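Local coordinates for protein shikimate dehydrogenase (Thermotoga maritima, PDB 3U62) that probably catalyses the reversible NADPH-linked reduction of 3-dehydroshikimate to shikimate, a step of chorismate and aromatic amino acid biosynthesis, at residues K209-K212 with H217-K220; V196-Y201 with P205-A210; R48-Y53 with R68-S73; H30-E35 with K234-Y239. All coordinates share one frame; numbering follows the deposited sequence.

Contact 1. Residues K209-K212 with H217-K220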
loop_
_atom_site.group_PDB
_atom_site.type_symbol
_atom_site.label_atom_id
_atom_site.label_comp_id
_atom_site.label_asym_id
_atom_site.label_seq_id
_atom_site.Cartn_x
_atom_site.Cartn_y
_atom_site.Cartn_z
ATOM N N LYS A 209 10.034 9.124 -15.156
ATOM C CA LYS A 209 9.549 10.283 -15.908
ATOM C C LYS A 209 9.488 11.527 -15.025
ATOM O O LYS A 209 9.907 12.609 -15.444
ATOM C CB LYS A 209 8.164 9.996 -16.501
ATOM C CG LYS A 209 7.705 10.997 -17.571
ATOM C CD LYS A 209 7.883 10.447 -18.980
ATOM C CE LYS A 209 9.276 10.722 -19.540
ATOM N NZ LYS A 209 9.451 10.153 -20.904
ATOM N N ALA A 210 8.964 11.363 -13.811
ATOM C CA ALA A 210 8.858 12.457 -12.848
ATOM C C ALA A 210 10.222 13.070 -12.536
ATOM O O ALA A 210 10.344 14.288 -12.388
ATOM C CB ALA A 210 8.185 11.978 -11.575
ATOM N N ARG A 211 11.241 12.215 -12.431
ATOM C CA ARG A 211 12.616 12.662 -12.201
ATOM C C ARG A 211 13.157 13.459 -13.378
ATOM O O ARG A 211 13.802 14.493 -13.184
ATOM C CB ARG A 211 13.531 11.475 -11.906
ATOM C CG ARG A 211 13.387 10.927 -10.504
ATOM C CD ARG A 211 14.152 9.637 -10.344
ATOM N NE ARG A 211 13.825 8.974 -9.086
ATOM C CZ ARG A 211 14.039 7.685 -8.840
ATOM N NH1 ARG A 211 14.577 6.900 -9.770
ATOM N NH2 ARG A 211 13.708 7.171 -7.664
ATOM N N LYS A 212 12.894 12.973 -14.590
ATOM C CA LYS A 212 13.289 13.672 -15.811
ATOM C C LYS A 212 12.699 15.082 -15.879
ATOM O O LYS A 212 13.330 15.995 -16.415
ATOM C CB LYS A 212 12.875 12.876 -17.053
ATOM C CG LYS A 212 13.726 11.646 -17.323
ATOM C CD LYS A 212 13.340 10.986 -18.637
ATOM C CE LYS A 212 14.161 9.732 -18.882
ATOM N NZ LYS A 212 13.695 8.986 -20.085
ATOM N N HIS A 217 8.837 16.513 -5.214
ATOM C CA HIS A 217 8.891 15.282 -4.436
ATOM C C HIS A 217 8.468 14.085 -5.266
ATOM O O HIS A 217 7.365 14.049 -5.818
ATOM C CB HIS A 217 8.015 15.375 -3.189
ATOM C CG HIS A 217 8.452 16.423 -2.217
ATOM N ND1 HIS A 217 9.694 16.419 -1.618
ATOM C CD2 HIS A 217 7.794 17.494 -1.712
ATOM C CE1 HIS A 217 9.788 17.453 -0.801
ATOM N NE2 HIS A 217 8.649 18.121 -0.842
ATOM N N ILE A 218 9.364 13.109 -5.353
ATOM C CA ILE A 218 9.090 11.857 -6.042
ATOM C C ILE A 218 9.341 10.722 -5.060
ATOM O O ILE A 218 10.491 10.414 -4.724
ATOM C CB ILE A 218 9.951 11.701 -7.312
ATOM C CG1 ILE A 218 9.728 12.894 -8.245
ATOM C CG2 ILE A 218 9.619 10.396 -8.030
ATOM C CD1 ILE A 218 10.938 13.260 -9.089
ATOM N N ILE A 219 8.254 10.116 -4.593
ATOM C CA ILE A 219 8.325 9.121 -3.532
ATOM C C ILE A 219 7.842 7.761 -4.037
ATOM O O ILE A 219 6.698 7.623 -4.474
ATOM C CB ILE A 219 7.512 9.571 -2.282
ATOM C CG1 ILE A 219 8.049 10.908 -1.750
ATOM C CG2 ILE A 219 7.557 8.504 -1.191
ATOM C CD1 ILE A 219 7.090 11.660 -0.813
ATOM N N LYS A 220 8.731 6.770 -3.987
ATOM C CA LYS A 220 8.378 5.390 -4.324
ATOM C C LYS A 220 7.797 4.686 -3.102
ATOM O O LYS A 220 7.710 5.270 -2.020
ATOM C CB LYS A 220 9.593 4.604 -4.829
ATOM C CG LYS A 220 10.376 5.241 -5.963
ATOM C CD LYS A 220 11.502 4.316 -6.419
ATOM C CE LYS A 220 12.575 4.131 -5.344
ATOM N NZ LYS A 220 13.626 3.168 -5.776
HETATM O O HOH W 1 12.903 9.533 -5.696
#
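The guanidinium of R211 approaches the chain of K220 obliquely, NH2 lying 3.8 Å from K220 CD, while a water sits in the guanidinium plane at its edge. That water accepts from R211 NH2 at 3.2 Å and donates to the backbone O of I218 at 2.7 Å, so helix 205-213 and strand 217-219 are joined through solvent and not by a direct hydrogen bond. The R211 chain is stretched out (chi2 171°), which carries its charged end past I218 to K220; the two long side chains cross at about a right angle. Beneath them I218 CD1 touches the helix backbone, 3.5 Å from A210 O, and also meets R211 CG at 3.7 Å. A210 CB packs on I218 CG1 at 3.8 Å, and its small methyl is consistent with the close approach of the helix to this edge strand of the parallel sheet. R211 NH2 and K220 NZ are 4.4 Å apart, but D203 forms salt bridges with both residues, OD2 to R211 NH1 and OD1 to K220 NZ. The shared carboxylate probably offsets the like charges, so an apolar base of alanine and isoleucine carries a charged, hydrated edge next to G221, a residue predicted to bind NADP(+).

Contact 2. Residues V196-Y201 with P205-A210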
loop_
_atom_site.group_PDB
_atom_site.type_symbol
_atom_site.label_atom_id
_atom_site.label_comp_id
_atom_site.label_asym_id
_atom_site.label_seq_id
_atom_site.Cartn_x
_atom_site.Cartn_y
_atom_site.Cartn_z
ATOM N N VAL A 196 4.846 13.301 -7.018
ATOM C CA VAL A 196 4.536 12.046 -7.697
ATOM C C VAL A 196 4.850 10.913 -6.724
ATOM O O VAL A 196 5.992 10.752 -6.282
ATOM C CB VAL A 196 5.322 11.881 -9.023
ATOM C CG1 VAL A 196 5.179 10.462 -9.573
ATOM C CG2 VAL A 196 4.850 12.901 -10.057
ATOM N N TYR A 197 3.818 10.147 -6.388
ATOM C CA TYR A 197 3.909 9.101 -5.383
ATOM C C TYR A 197 3.485 7.783 -6.012
ATOM O O TYR A 197 2.415 7.691 -6.617
ATOM C CB TYR A 197 2.998 9.459 -4.203
ATOM C CG TYR A 197 3.183 8.645 -2.936
ATOM C CD1 TYR A 197 3.726 9.226 -1.789
ATOM C CD2 TYR A 197 2.778 7.311 -2.868
ATOM C CE1 TYR A 197 3.882 8.493 -0.614
ATOM C CE2 TYR A 197 2.931 6.570 -1.701
ATOM C CZ TYR A 197 3.483 7.166 -0.580
ATOM O OH TYR A 197 3.635 6.433 0.574
ATOM N N ASP A 198 4.330 6.768 -5.880
ATOM C CA ASP A 198 4.030 5.446 -6.412
ATOM C C ASP A 198 4.139 4.430 -5.285
ATOM O O ASP A 198 5.160 4.368 -4.600
ATOM C CB ASP A 198 4.999 5.101 -7.550
ATOM C CG ASP A 198 4.443 4.055 -8.506
ATOM O OD1 ASP A 198 3.708 3.147 -8.062
ATOM O OD2 ASP A 198 4.754 4.139 -9.715
ATOM N N VAL A 199 3.085 3.642 -5.087
ATOM C CA VAL A 199 3.085 2.622 -4.034
ATOM C C VAL A 199 4.007 1.453 -4.381
ATOM O O VAL A 199 4.371 0.662 -3.504
ATOM C CB VAL A 199 1.660 2.092 -3.696
ATOM C CG1 VAL A 199 0.738 3.238 -3.275
ATOM C CG2 VAL A 199 1.067 1.305 -4.869
ATOM N N ILE A 200 4.371 1.345 -5.659
ATOM C CA ILE A 200 5.294 0.311 -6.114
ATOM C C ILE A 200 6.687 0.581 -5.551
ATOM O O ILE A 200 7.199 1.703 -5.606
ATOM C CB ILE A 200 5.306 0.167 -7.655
ATOM C CG1 ILE A 200 3.908 -0.224 -8.149
ATOM C CG2 ILE A 200 6.334 -0.879 -8.100
ATOM C CD1 ILE A 200 3.669 0.009 -9.630
ATOM N N TYR A 201 7.269 -0.479 -5.001
ATOM C CA TYR A 201 8.490 -0.427 -4.214
ATOM C C TYR A 201 9.719 0.052 -5.000
ATOM O O TYR A 201 10.571 0.760 -4.460
ATOM C CB TYR A 201 8.726 -1.815 -3.603
ATOM C CG TYR A 201 10.008 -1.947 -2.829
ATOM C CD1 TYR A 201 11.169 -2.405 -3.451
ATOM C CD2 TYR A 201 10.068 -1.608 -1.479
ATOM C CE1 TYR A 201 12.358 -2.522 -2.752
ATOM C CE2 TYR A 201 11.259 -1.720 -0.767
ATOM C CZ TYR A 201 12.398 -2.181 -1.413
ATOM O OH TYR A 201 13.584 -2.305 -0.729
ATOM N N PRO A 205 8.255 3.436 -14.662
ATOM C CA PRO A 205 8.304 4.482 -15.682
ATOM C C PRO A 205 7.769 5.834 -15.190
ATOM O O PRO A 205 8.323 6.873 -15.552
ATOM C CB PRO A 205 7.420 3.919 -16.795
ATOM C CG PRO A 205 7.596 2.449 -16.682
ATOM C CD PRO A 205 7.699 2.178 -15.201
ATOM N N LEU A 206 6.713 5.810 -14.374
ATOM C CA LEU A 206 6.146 7.030 -13.792
ATOM C C LEU A 206 7.165 7.791 -12.940
ATOM O O LEU A 206 7.324 9.005 -13.091
ATOM C CB LEU A 206 4.893 6.709 -12.964
ATOM C CG LEU A 206 4.221 7.851 -12.187
ATOM C CD1 LEU A 206 3.623 8.900 -13.123
ATOM C CD2 LEU A 206 3.159 7.305 -11.248
ATOM N N VAL A 207 7.846 7.067 -12.053
ATOM C CA VAL A 207 8.865 7.641 -11.172
ATOM C C VAL A 207 10.038 8.203 -11.981
ATOM O O VAL A 207 10.493 9.322 -11.729
ATOM C CB VAL A 207 9.357 6.598 -10.128
ATOM C CG1 VAL A 207 10.623 7.066 -9.420
ATOM C CG2 VAL A 207 8.261 6.304 -9.110
ATOM N N VAL A 208 10.506 7.421 -12.953
ATOM C CA VAL A 208 11.610 7.820 -13.826
ATOM C C VAL A 208 11.260 9.074 -14.638
ATOM O O VAL A 208 12.089 9.977 -14.776
ATOM C CB VAL A 208 12.050 6.651 -14.755
ATOM C CG1 VAL A 208 13.091 7.110 -15.773
ATOM C CG2 VAL A 208 12.597 5.491 -13.929
ATOM N N LYS A 209 10.034 9.124 -15.156
ATOM C CA LYS A 209 9.549 10.283 -15.908
ATOM C C LYS A 209 9.488 11.527 -15.025
ATOM O O LYS A 209 9.907 12.609 -15.444
ATOM C CB LYS A 209 8.164 9.996 -16.501
ATOM C CG LYS A 209 7.705 10.997 -17.571
ATOM C CD LYS A 209 7.883 10.447 -18.980
ATOM C CE LYS A 209 9.276 10.722 -19.540
ATOM N NZ LYS A 209 9.451 10.153 -20.904
ATOM N N ALA A 210 8.964 11.363 -13.811
ATOM C CA ALA A 210 8.858 12.457 -12.848
ATOM C C ALA A 210 10.222 13.070 -12.536
ATOM O O ALA A 210 10.344 14.288 -12.388
ATOM C CB ALA A 210 8.185 11.978 -11.575
#
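The first half of a beta-alpha-beta unit in the Rossmann-type domain brings V196 and D198 of strand 195-198 against L206, V207 and A210 of helix 205-213. The axes of strand 196-198 and helix 205-210 run nearly antiparallel, at 157° and 8.7 Å at closest approach, as expected where the chain turns back over its sheet. V196 straddles two helix residues. Its CG1, anti to the backbone N (chi1 169°), reaches L206 CG at 3.8 Å, whereas CG2 lies 3.8 Å from A210 CB, one helical turn further on. D198 also faces the helix: its CB meets V207 CG2 at 3.8 Å, and OD2 lies 3.9 Å from L206 CD2, a polar atom brought against a methyl group. The carboxylate is held from two directions. OD1 accepts from I200 N at 3.1 Å with an N-H...O angle of 163°, the donor standing above the carboxylate plane, which makes an Asx turn at the end of the strand; OD2 is hydrogen-bonded to T204 OG1 in the loop before the helix. Replacing D198 with an alanine would probably leave I200 N and T204 OG1 without this partner and free the turn between strand and helix to shift. The loop that begins here holds V199 and Y201, predicted to bind NADP(+) and shikimate respectively. Valine, leucine and alanine thus supply the apolar packing, while a buried carboxylate at the end of the strand ties both sides of the connecting loop together beside the predicted binding residues.

Contact 3. Residues R48-Y53 with R68-S73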
loop_
_atom_site.group_PDB
_atom_site.type_symbol
_atom_site.label_atom_id
_atom_site.label_comp_id
_atom_site.label_asym_id
_atom_site.label_seq_id
_atom_site.Cartn_x
_atom_site.Cartn_y
_atom_site.Cartn_z
ATOM N N ARG A 48 -6.914 -22.724 6.906
ATOM C CA ARG A 48 -5.619 -23.313 7.246
ATOM C C ARG A 48 -4.643 -22.249 7.765
ATOM O O ARG A 48 -3.950 -22.466 8.763
ATOM C CB ARG A 48 -5.040 -24.023 6.016
ATOM C CG ARG A 48 -3.671 -24.659 6.219
ATOM C CD ARG A 48 -3.127 -25.270 4.930
ATOM N NE ARG A 48 -2.838 -24.271 3.898
ATOM C CZ ARG A 48 -1.683 -23.619 3.771
ATOM N NH1 ARG A 48 -0.680 -23.840 4.618
ATOM N NH2 ARG A 48 -1.535 -22.731 2.791
ATOM N N ILE A 49 -4.603 -21.110 7.075
ATOM C CA ILE A 49 -3.748 -19.976 7.439
ATOM C C ILE A 49 -4.075 -19.458 8.839
ATOM O O ILE A 49 -3.170 -19.197 9.637
ATOM C CB ILE A 49 -3.872 -18.811 6.403
ATOM C CG1 ILE A 49 -3.467 -19.271 4.992
ATOM C CG2 ILE A 49 -3.055 -17.573 6.846
ATOM C CD1 ILE A 49 -2.073 -19.883 4.885
ATOM N N LEU A 50 -5.368 -19.326 9.130
ATOM C CA LEU A 50 -5.833 -18.829 10.425
ATOM C C LEU A 50 -5.456 -19.755 11.578
ATOM O O LEU A 50 -5.298 -19.305 12.716
ATOM C CB LEU A 50 -7.347 -18.589 10.406
ATOM C CG LEU A 50 -7.870 -17.435 9.539
ATOM C CD1 LEU A 50 -9.370 -17.565 9.325
ATOM C CD2 LEU A 50 -7.524 -16.073 10.134
ATOM N N GLU A 51 -5.307 -21.042 11.280
ATOM C CA GLU A 51 -4.947 -22.027 12.293
ATOM C C GLU A 51 -3.436 -22.175 12.461
ATOM O O GLU A 51 -2.961 -22.492 13.554
ATOM C CB GLU A 51 -5.575 -23.384 11.972
ATOM C CG GLU A 51 -7.090 -23.419 12.123
ATOM C CD GLU A 51 -7.673 -24.806 11.936
ATOM O OE1 GLU A 51 -6.981 -25.801 12.250
ATOM O OE2 GLU A 51 -8.834 -24.906 11.482
ATOM N N GLU A 52 -2.688 -21.941 11.385
ATOM C CA GLU A 52 -1.251 -22.231 11.367
ATOM C C GLU A 52 -0.351 -21.048 11.715
ATOM O O GLU A 52 0.809 -21.235 12.094
ATOM C CB GLU A 52 -0.842 -22.825 10.013
ATOM C CG GLU A 52 -1.269 -24.277 9.828
ATOM C CD GLU A 52 -0.969 -24.833 8.445
ATOM O OE1 GLU A 52 -0.350 -24.129 7.618
ATOM O OE2 GLU A 52 -1.364 -25.993 8.185
ATOM N N TYR A 53 -0.889 -19.839 11.590
ATOM C CA TYR A 53 -0.116 -18.625 11.829
ATOM C C TYR A 53 -0.732 -17.781 12.937
ATOM O O TYR A 53 -1.958 -17.677 13.036
ATOM C CB TYR A 53 -0.021 -17.799 10.544
ATOM C CG TYR A 53 0.739 -18.476 9.428
ATOM C CD1 TYR A 53 2.123 -18.346 9.327
ATOM C CD2 TYR A 53 0.076 -19.242 8.468
ATOM C CE1 TYR A 53 2.829 -18.964 8.307
ATOM C CE2 TYR A 53 0.771 -19.863 7.441
ATOM C CZ TYR A 53 2.146 -19.717 7.367
ATOM O OH TYR A 53 2.850 -20.327 6.356
ATOM N N ARG A 68 -13.828 -10.862 5.919
ATOM C CA ARG A 68 -14.907 -11.758 6.329
ATOM C C ARG A 68 -14.445 -12.783 7.371
ATOM O O ARG A 68 -15.258 -13.315 8.131
ATOM C CB ARG A 68 -15.499 -12.471 5.107
ATOM C CG ARG A 68 -16.814 -13.196 5.377
ATOM C CD ARG A 68 -17.210 -14.144 4.256
ATOM N NE ARG A 68 -18.604 -14.558 4.407
ATOM C CZ ARG A 68 -19.200 -15.531 3.721
ATOM N NH1 ARG A 68 -18.532 -16.230 2.810
ATOM N NH2 ARG A 68 -20.477 -15.810 3.952
ATOM N N TYR A 69 -13.139 -13.035 7.418
ATOM C CA TYR A 69 -12.589 -14.115 8.238
ATOM C C TYR A 69 -11.934 -13.642 9.536
ATOM O O TYR A 69 -11.470 -14.459 10.336
ATOM C CB TYR A 69 -11.615 -14.957 7.409
ATOM C CG TYR A 69 -12.249 -15.533 6.163
ATOM C CD1 TYR A 69 -12.248 -14.820 4.965
ATOM C CD2 TYR A 69 -12.871 -16.782 6.186
ATOM C CE1 TYR A 69 -12.839 -15.337 3.819
ATOM C CE2 TYR A 69 -13.465 -17.310 5.041
ATOM C CZ TYR A 69 -13.442 -16.579 3.862
ATOM O OH TYR A 69 -14.024 -17.088 2.724
ATOM N N VAL A 70 -11.909 -12.327 9.741
ATOM C CA VAL A 70 -11.342 -11.728 10.952
ATOM C C VAL A 70 -12.274 -10.646 11.504
ATOM O O VAL A 70 -13.306 -10.343 10.903
ATOM C CB VAL A 70 -9.923 -11.133 10.700
ATOM C CG1 VAL A 70 -8.917 -12.226 10.346
ATOM C CG2 VAL A 70 -9.957 -10.042 9.629
ATOM N N GLU A 71 -11.910 -10.079 12.654
ATOM C CA GLU A 71 -12.627 -8.941 13.219
ATOM C C GLU A 71 -11.841 -7.664 12.914
ATOM O O GLU A 71 -10.829 -7.386 13.566
ATOM C CB GLU A 71 -12.824 -9.123 14.728
ATOM C CG GLU A 71 -13.626 -8.019 15.405
ATOM C CD GLU A 71 -13.748 -8.229 16.901
ATOM O OE1 GLU A 71 -14.614 -9.027 17.321
ATOM O OE2 GLU A 71 -12.979 -7.592 17.656
ATOM N N PRO A 72 -12.294 -6.888 11.911
ATOM C CA PRO A 72 -11.533 -5.709 11.500
ATOM C C PRO A 72 -11.674 -4.529 12.455
ATOM O O PRO A 72 -12.711 -4.372 13.107
ATOM C CB PRO A 72 -12.137 -5.362 10.136
ATOM C CG PRO A 72 -13.523 -5.884 10.190
ATOM C CD PRO A 72 -13.498 -7.091 11.080
ATOM N N SER A 73 -10.621 -3.718 12.529
ATOM C CA SER A 73 -10.645 -2.469 13.281
ATOM C C SER A 73 -11.536 -1.453 12.572
ATOM O O SER A 73 -11.881 -1.630 11.400
ATOM C CB SER A 73 -9.227 -1.912 13.429
ATOM O OG SER A 73 -8.659 -1.608 12.167
#
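L50 reaches from helix 42-52 and divides its two methyl groups between Y69 and V70. CD1 rests 3.9 Å from Y69 CB and lies at the same distance from the Y69 backbone O; CD2 meets V70 CG1 at 4.1 Å. The side chains of L50 and Y69 cross at about a right angle, and it is the base of the tyrosine that touches, since its ring leads away from L50. Y69 chi1 of -57° swings the ring to the backbone-N side of CB; the side chain also touches I46 and R47, and its hydroxyl is hydrogen-bonded to D43 OD2. The tyrosine therefore grips the helix at several places along its length, L50 being the one nearer the C-terminal end. Beneath L50, F56 of strand 55-58 supports it from the sheet. E71, next to V70, pairs with G88 and G90 through its backbone, which may steady V70 as well.

The contact packs helix 42-52 on the chain entering strand 71-72, an edge strand of the mixed sheet in the substrate-binding domain. It lies near the surface, the V70 side chain about 10 Å from that of K63, the predicted proton acceptor. It is small, with no hydrogen bond between the segments, and its side-chain packing is apolar. Such a weak grip is probably held in place by its surroundings, including F56, I46, R47 and the bond from Y69 to D43.

Contact 4. Residues H30-E35 with K234-Y239; sequences HSYGME and KIWGIY
H30 lays its imidazole obliquely against I238, whose CG2 comes within 3.3 Å of NE2 and 3.7 Å of CD2; I238 CD1 also approaches H30 CD2, at 4.0 Å. The ring's other nitrogen, ND1, is hydrogen-bonded to M1 N, and F23 meets the ring edge-to-face, which probably limits how the ring can turn. An alanine in place of H30 would probably leave M1 N without its mate and open a gap beside I238 CG2. Two residues on, in the strand, Y32 brings CE1 to W236 CH2 at 4.1 Å: the indole carbon lies at the edge of the tyrosine ring, near its plane, and the two side chains cross at about a right angle. Y32 OH is bonded to N57 ND2 and W236 NE1 to V85 O, which satisfies the polar ends of both buried aromatics. Stacking of Y32 on Y19 and of W236 on F3 extends the aromatic cluster. G237, at positive phi (72°), ends helix 222-235 in a Schellman motif, between W236 and I238, which both point toward the strand segment. The packing joins the chain leaving this helix to edge strand 31-36 of the substrate-binding domain, close to S15, a predicted shikimate ligand.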
loop_
_atom_site.group_PDB
_atom_site.type_symbol
_atom_site.label_atom_id
_atom_site.label_comp_id
_atom_site.label_asym_id
_atom_site.label_seq_id
_atom_site.Cartn_x
_atom_site.Cartn_y
_atom_site.Cartn_z
ATOM N N HIS A 30 10.739 -15.916 16.137
ATOM C CA HIS A 30 9.654 -15.781 15.167
ATOM C C HIS A 30 10.104 -16.079 13.739
ATOM O O HIS A 30 11.292 -15.986 13.416
ATOM C CB HIS A 30 9.025 -14.385 15.248
ATOM C CG HIS A 30 8.736 -13.938 16.646
ATOM N ND1 HIS A 30 8.000 -14.694 17.532
ATOM C CD2 HIS A 30 9.095 -12.817 17.317
ATOM C CE1 HIS A 30 7.914 -14.059 18.687
ATOM N NE2 HIS A 30 8.571 -12.917 18.583
ATOM N N SER A 31 9.139 -16.438 12.898
ATOM C CA SER A 31 9.391 -16.758 11.498
ATOM C C SER A 31 8.375 -16.062 10.595
ATOM O O SER A 31 7.254 -15.769 11.019
ATOM C CB SER A 31 9.337 -18.271 11.284
ATOM O OG SER A 31 8.077 -18.801 11.669
ATOM N N TYR A 32 8.777 -15.805 9.354
ATOM C CA TYR A 32 7.915 -15.158 8.370
ATOM C C TYR A 32 7.985 -15.913 7.045
ATOM O O TYR A 32 9.061 -16.058 6.459
ATOM C CB TYR A 32 8.331 -13.696 8.184
ATOM C CG TYR A 32 7.308 -12.805 7.505
ATOM C CD1 TYR A 32 6.590 -11.855 8.234
ATOM C CD2 TYR A 32 7.073 -12.896 6.134
ATOM C CE1 TYR A 32 5.658 -11.023 7.613
ATOM C CE2 TYR A 32 6.144 -12.075 5.505
ATOM C CZ TYR A 32 5.441 -11.139 6.249
ATOM O OH TYR A 32 4.524 -10.327 5.626
ATOM N N GLY A 33 6.831 -16.389 6.583
ATOM C CA GLY A 33 6.748 -17.163 5.348
ATOM C C GLY A 33 5.942 -16.495 4.251
ATOM O O GLY A 33 5.810 -15.269 4.219
ATOM N N MET A 34 5.411 -17.314 3.348
ATOM C CA MET A 34 4.634 -16.833 2.206
ATOM C C MET A 34 3.638 -17.887 1.742
ATOM O O MET A 34 3.946 -19.081 1.712
ATOM C CB MET A 34 5.553 -16.429 1.046
ATOM C CG MET A 34 6.505 -17.525 0.564
ATOM S SD MET A 34 7.245 -17.180 -1.041
ATOM C CE MET A 34 8.144 -15.668 -0.689
ATOM N N GLU A 35 2.439 -17.434 1.389
ATOM C CA GLU A 35 1.383 -18.319 0.916
ATOM C C GLU A 35 0.716 -17.690 -0.303
ATOM O O GLU A 35 -0.098 -16.766 -0.173
ATOM C CB GLU A 35 0.350 -18.573 2.026
ATOM C CG GLU A 35 0.924 -19.130 3.339
ATOM C CD GLU A 35 1.051 -20.650 3.364
ATOM O OE1 GLU A 35 0.809 -21.303 2.326
ATOM O OE2 GLU A 35 1.393 -21.199 4.435
ATOM N N LYS A 234 4.603 -3.479 15.722
ATOM C CA LYS A 234 4.022 -2.904 16.936
ATOM C C LYS A 234 2.729 -3.627 17.320
ATOM O O LYS A 234 2.513 -3.942 18.493
ATOM C CB LYS A 234 3.770 -1.403 16.771
ATOM C CG LYS A 234 5.030 -0.549 16.772
ATOM C CD LYS A 234 4.688 0.924 16.627
ATOM C CE LYS A 234 5.940 1.784 16.578
ATOM N NZ LYS A 234 5.614 3.237 16.533
ATOM N N ILE A 235 1.882 -3.883 16.321
ATOM C CA ILE A 235 0.641 -4.635 16.519
ATOM C C ILE A 235 0.933 -6.052 17.023
ATOM O O ILE A 235 0.257 -6.547 17.930
ATOM C CB ILE A 235 -0.219 -4.664 15.225
ATOM C CG1 ILE A 235 -0.826 -3.279 14.973
ATOM C CG2 ILE A 235 -1.323 -5.721 15.315
ATOM C CD1 ILE A 235 -1.445 -3.099 13.602
ATOM N N TRP A 236 1.957 -6.680 16.450
ATOM C CA TRP A 236 2.350 -8.037 16.825
ATOM C C TRP A 236 3.106 -8.106 18.160
ATOM O O TRP A 236 3.394 -9.197 18.662
ATOM C CB TRP A 236 3.160 -8.688 15.695
ATOM C CG TRP A 236 2.369 -8.910 14.425
ATOM C CD1 TRP A 236 1.020 -9.100 14.323
ATOM C CD2 TRP A 236 2.884 -8.989 13.087
ATOM N NE1 TRP A 236 0.659 -9.283 13.011
ATOM C CE2 TRP A 236 1.783 -9.225 12.230
ATOM C CE3 TRP A 236 4.168 -8.891 12.529
ATOM C CZ2 TRP A 236 1.924 -9.355 10.843
ATOM C CZ3 TRP A 236 4.308 -9.021 11.147
ATOM C CH2 TRP A 236 3.189 -9.251 10.322
ATOM N N GLY A 237 3.417 -6.939 18.727
ATOM C CA GLY A 237 4.081 -6.834 20.029
ATOM C C GLY A 237 5.540 -7.250 20.011
ATOM O O GLY A 237 6.080 -7.695 21.026
ATOM N N ILE A 238 6.177 -7.094 18.852
ATOM C CA ILE A 238 7.549 -7.562 18.642
ATOM C C ILE A 238 8.427 -6.503 17.970
ATOM O O ILE A 238 9.325 -6.825 17.185
ATOM C CB ILE A 238 7.577 -8.894 17.840
ATOM C CG1 ILE A 238 6.785 -8.761 16.528
ATOM C CG2 ILE A 238 7.052 -10.039 18.703
ATOM C CD1 ILE A 238 6.828 -9.982 15.627
ATOM N N TYR A 239 8.168 -5.240 18.297
ATOM C CA TYR A 239 8.901 -4.125 17.711
ATOM C C TYR A 239 10.111 -3.719 18.551
ATOM O O TYR A 239 9.987 -3.370 19.727
ATOM C CB TYR A 239 7.972 -2.928 17.479
ATOM C CG TYR A 239 8.666 -1.708 16.912
ATOM C CD1 TYR A 239 9.214 -1.724 15.628
ATOM C CD2 TYR A 239 8.768 -0.534 17.657
ATOM C CE1 TYR A 239 9.851 -0.605 15.105
ATOM C CE2 TYR A 239 9.402 0.593 17.143
ATOM C CZ TYR A 239 9.940 0.550 15.867
ATOM O OH TYR A 239 10.568 1.661 15.352
#

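In the fold
Contacts 1 and 2 lie 6 Å apart between centres and share K209 and A210 on helix 205-213; they are the two halves of one beta-alpha-beta unit, whose neighbouring strands 195-198 and 217-219 pair in the parallel sheet of the nucleotide-binding domain. Contacts 3 and 4, their centres about 14 Å apart, lie on the other side of the chain's centre, in the substrate-binding half; they meet where E35 of contact 4 binds R48 and Y53 of contact 3. Along the chain contact 3 comes before contacts 2 and 1, and all three are nested inside the long loop closed by contact 4. Contact 4 packs the chain end of helix 222-235 on the substrate-binding domain, so the chain returns to it after the nucleotide-binding domain.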